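Local coordinates for GCN5-related N-acetyltransferase (Brucella abortus, PDB 7N1L), which probably transfers acyl groups, most likely acetyl, to amino groups of its substrates, as expected of a GCN5-related N-acetyltransferase, at residues G87-Y92 against G104-I109. Residues are numbered along the deposited sequence; the frame is centred on the assembly and turned at random.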
loop_
_atom_site.group_PDB
_atom_site.type_symbol
_atom_site.label_atom_id
_atom_site.label_comp_id
_atom_site.label_asym_id
_atom_site.label_seq_id
_atom_site.Cartn_x
_atom_site.Cartn_y
_atom_site.Cartn_z
ATOM N N GLY A 87 -15.533 14.514 6.678
ATOM C CA GLY A 87 -14.597 13.414 6.896
ATOM C C GLY A 87 -14.198 12.735 5.594
ATOM O O GLY A 87 -14.822 12.951 4.553
ATOM N N PHE A 88 -13.100 11.968 5.633
ATOM C CA PHE A 88 -12.734 11.156 4.472
ATOM C C PHE A 88 -11.860 9.986 4.899
ATOM O O PHE A 88 -11.265 9.990 5.981
ATOM C CB PHE A 88 -12.022 11.963 3.375
ATOM C CG PHE A 88 -10.629 12.418 3.728
ATOM C CD1 PHE A 88 -9.524 11.589 3.519
ATOM C CD2 PHE A 88 -10.405 13.697 4.212
ATOM C CE1 PHE A 88 -8.243 12.025 3.804
ATOM C CE2 PHE A 88 -9.129 14.137 4.496
ATOM C CZ PHE A 88 -8.042 13.295 4.286
ATOM N N VAL A 89 -11.807 8.969 4.034
ATOM C CA VAL A 89 -10.811 7.909 4.151
ATOM C C VAL A 89 -10.322 7.592 2.746
ATOM O O VAL A 89 -11.131 7.443 1.822
ATOM C CB VAL A 89 -11.338 6.645 4.873
ATOM C CG1 VAL A 89 -12.520 6.034 4.163
ATOM C CG2 VAL A 89 -10.227 5.619 5.008
ATOM N N ILE A 90 -8.996 7.528 2.585
ATOM C CA ILE A 90 -8.329 7.198 1.328
ATOM C C ILE A 90 -7.888 5.743 1.383
ATOM O O ILE A 90 -7.232 5.327 2.348
ATOM C CB ILE A 90 -7.120 8.120 1.087
ATOM C CG1 ILE A 90 -7.567 9.585 0.991
ATOM C CG2 ILE A 90 -6.364 7.710 -0.187
ATOM C CD1 ILE A 90 -6.397 10.586 1.049
ATOM N N PHE A 91 -8.230 4.965 0.352
ATOM C CA PHE A 91 -7.920 3.541 0.355
ATOM C C PHE A 91 -7.498 3.065 -1.019
ATOM O O PHE A 91 -7.876 3.641 -2.042
ATOM C CB PHE A 91 -9.110 2.706 0.820
ATOM C CG PHE A 91 -10.292 2.735 -0.101
ATOM C CD1 PHE A 91 -11.204 3.790 -0.050
ATOM C CD2 PHE A 91 -10.553 1.678 -0.959
ATOM C CE1 PHE A 91 -12.332 3.800 -0.877
ATOM C CE2 PHE A 91 -11.671 1.685 -1.787
ATOM C CZ PHE A 91 -12.557 2.745 -1.741
ATOM N N TYR A 92 -6.765 1.946 -1.025
ATOM C CA TYR A 92 -6.292 1.323 -2.247
ATOM C C TYR A 92 -6.882 -0.071 -2.350
ATOM O O TYR A 92 -6.931 -0.806 -1.365
ATOM C CB TYR A 92 -4.760 1.271 -2.287
ATOM C CG TYR A 92 -4.174 2.593 -1.875
ATOM C CD1 TYR A 92 -4.406 3.726 -2.626
ATOM C CD2 TYR A 92 -3.342 2.695 -0.792
ATOM C CE1 TYR A 92 -3.909 4.946 -2.259
ATOM C CE2 TYR A 92 -2.818 3.913 -0.428
ATOM C CZ TYR A 92 -3.116 5.043 -1.168
ATOM O OH TYR A 92 -2.589 6.282 -0.835
ATOM N N GLY A 104 -7.794 -4.412 0.692
ATOM C CA GLY A 104 -7.864 -2.960 0.810
ATOM C C GLY A 104 -6.793 -2.416 1.743
ATOM O O GLY A 104 -6.424 -3.048 2.729
ATOM N N GLN A 105 -6.314 -1.208 1.462
ATOM C CA GLN A 105 -5.263 -0.619 2.285
ATOM C C GLN A 105 -5.609 0.837 2.541
ATOM O O GLN A 105 -5.866 1.585 1.592
ATOM C CB GLN A 105 -3.890 -0.737 1.624
ATOM C CG GLN A 105 -2.739 -0.077 2.422
ATOM C CD GLN A 105 -1.382 -0.228 1.721
ATOM O OE1 GLN A 105 -1.099 -1.275 1.170
ATOM N NE2 GLN A 105 -0.563 0.819 1.734
ATOM N N VAL A 106 -5.676 1.207 3.825
ATOM C CA VAL A 106 -5.974 2.565 4.276
ATOM C C VAL A 106 -4.720 3.147 4.914
ATOM O O VAL A 106 -4.221 2.614 5.914
ATOM C CB VAL A 106 -7.123 2.589 5.296
ATOM C CG1 VAL A 106 -7.285 3.998 5.861
ATOM C CG2 VAL A 106 -8.410 2.084 4.690
ATOM N N ASP A 107 -4.261 4.272 4.398
ATOM C CA ASP A 107 -3.150 4.999 4.990
ATOM C C ASP A 107 -3.578 6.318 5.603
ATOM O O ASP A 107 -2.770 6.960 6.276
ATOM C CB ASP A 107 -2.059 5.266 3.932
ATOM C CG ASP A 107 -1.382 3.976 3.420
ATOM O OD1 ASP A 107 -1.468 2.930 4.069
ATOM O OD2 ASP A 107 -0.796 4.005 2.331
ATOM N N HIS A 108 -4.789 6.785 5.314
ATOM C CA HIS A 108 -5.175 8.133 5.698
ATOM C C HIS A 108 -6.656 8.183 6.022
ATOM O O HIS A 108 -7.498 7.845 5.184
ATOM C CB HIS A 108 -4.863 9.126 4.572
ATOM C CG HIS A 108 -3.468 9.027 4.041
ATOM N ND1 HIS A 108 -2.374 9.513 4.727
ATOM C CD2 HIS A 108 -2.986 8.478 2.899
ATOM C CE1 HIS A 108 -1.281 9.289 4.017
ATOM N NE2 HIS A 108 -1.624 8.655 2.912
ATOM N N ILE A 109 -6.960 8.682 7.215
ATOM C CA ILE A 109 -8.325 8.920 7.648
ATOM C C ILE A 109 -8.319 10.254 8.366
ATOM O O ILE A 109 -7.307 10.647 8.953
ATOM C CB ILE A 109 -8.852 7.784 8.544
ATOM C CG1 ILE A 109 -10.367 7.902 8.718
ATOM C CG2 ILE A 109 -8.059 7.701 9.880
ATOM C CD1 ILE A 109 -11.021 6.596 9.105
HETATM O O HOH W 1 -4.806 5.048 1.799
HETATM O O HOH W 2 -0.778 6.249 0.801
#
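V89 and V106 make the tight side of this strand pairing: V89 CG2 presses on V106 CG1 at 3.5 Å, closer than two methyls usually sit. V89 sends that methyl there because CG2 lies anti to its backbone N. Branched, wholly apolar V89, V106 and I109 suit this face, which helix 120-129 covers through L124, I125 and L128. The strands form the antiparallel hairpin 84-96/101-111, third and fourth in the mixed sheet of the GNAT fold. Toward its turn Y92 and Q105 exchange two backbone hydrogen bonds, Y92 N to Q105 O at 2.8 Å and Q105 N to Y92 O at 2.9 Å; farther along, I90 N reaches H108 O at 3.0 Å. Between them D107, its psi near-helical at -13°, is the extra residue of a beta bulge, and a water accepts its N-H. The face of I90, Y92 and H108 is more polar; the second subunit packs here, though D107 and H108 stay partly exposed. The Y92 ring suits D107 by turning its C-H edge to OD2, 3.4 Å from CE2. The carboxylate can take several donors: Q105 NE2 on the syn side of both oxygens, N143 ND2 at OD1. Q105's amide also hydrogen-bonds Q105 of the second subunit; H108 offers ND1 to Y48 OH.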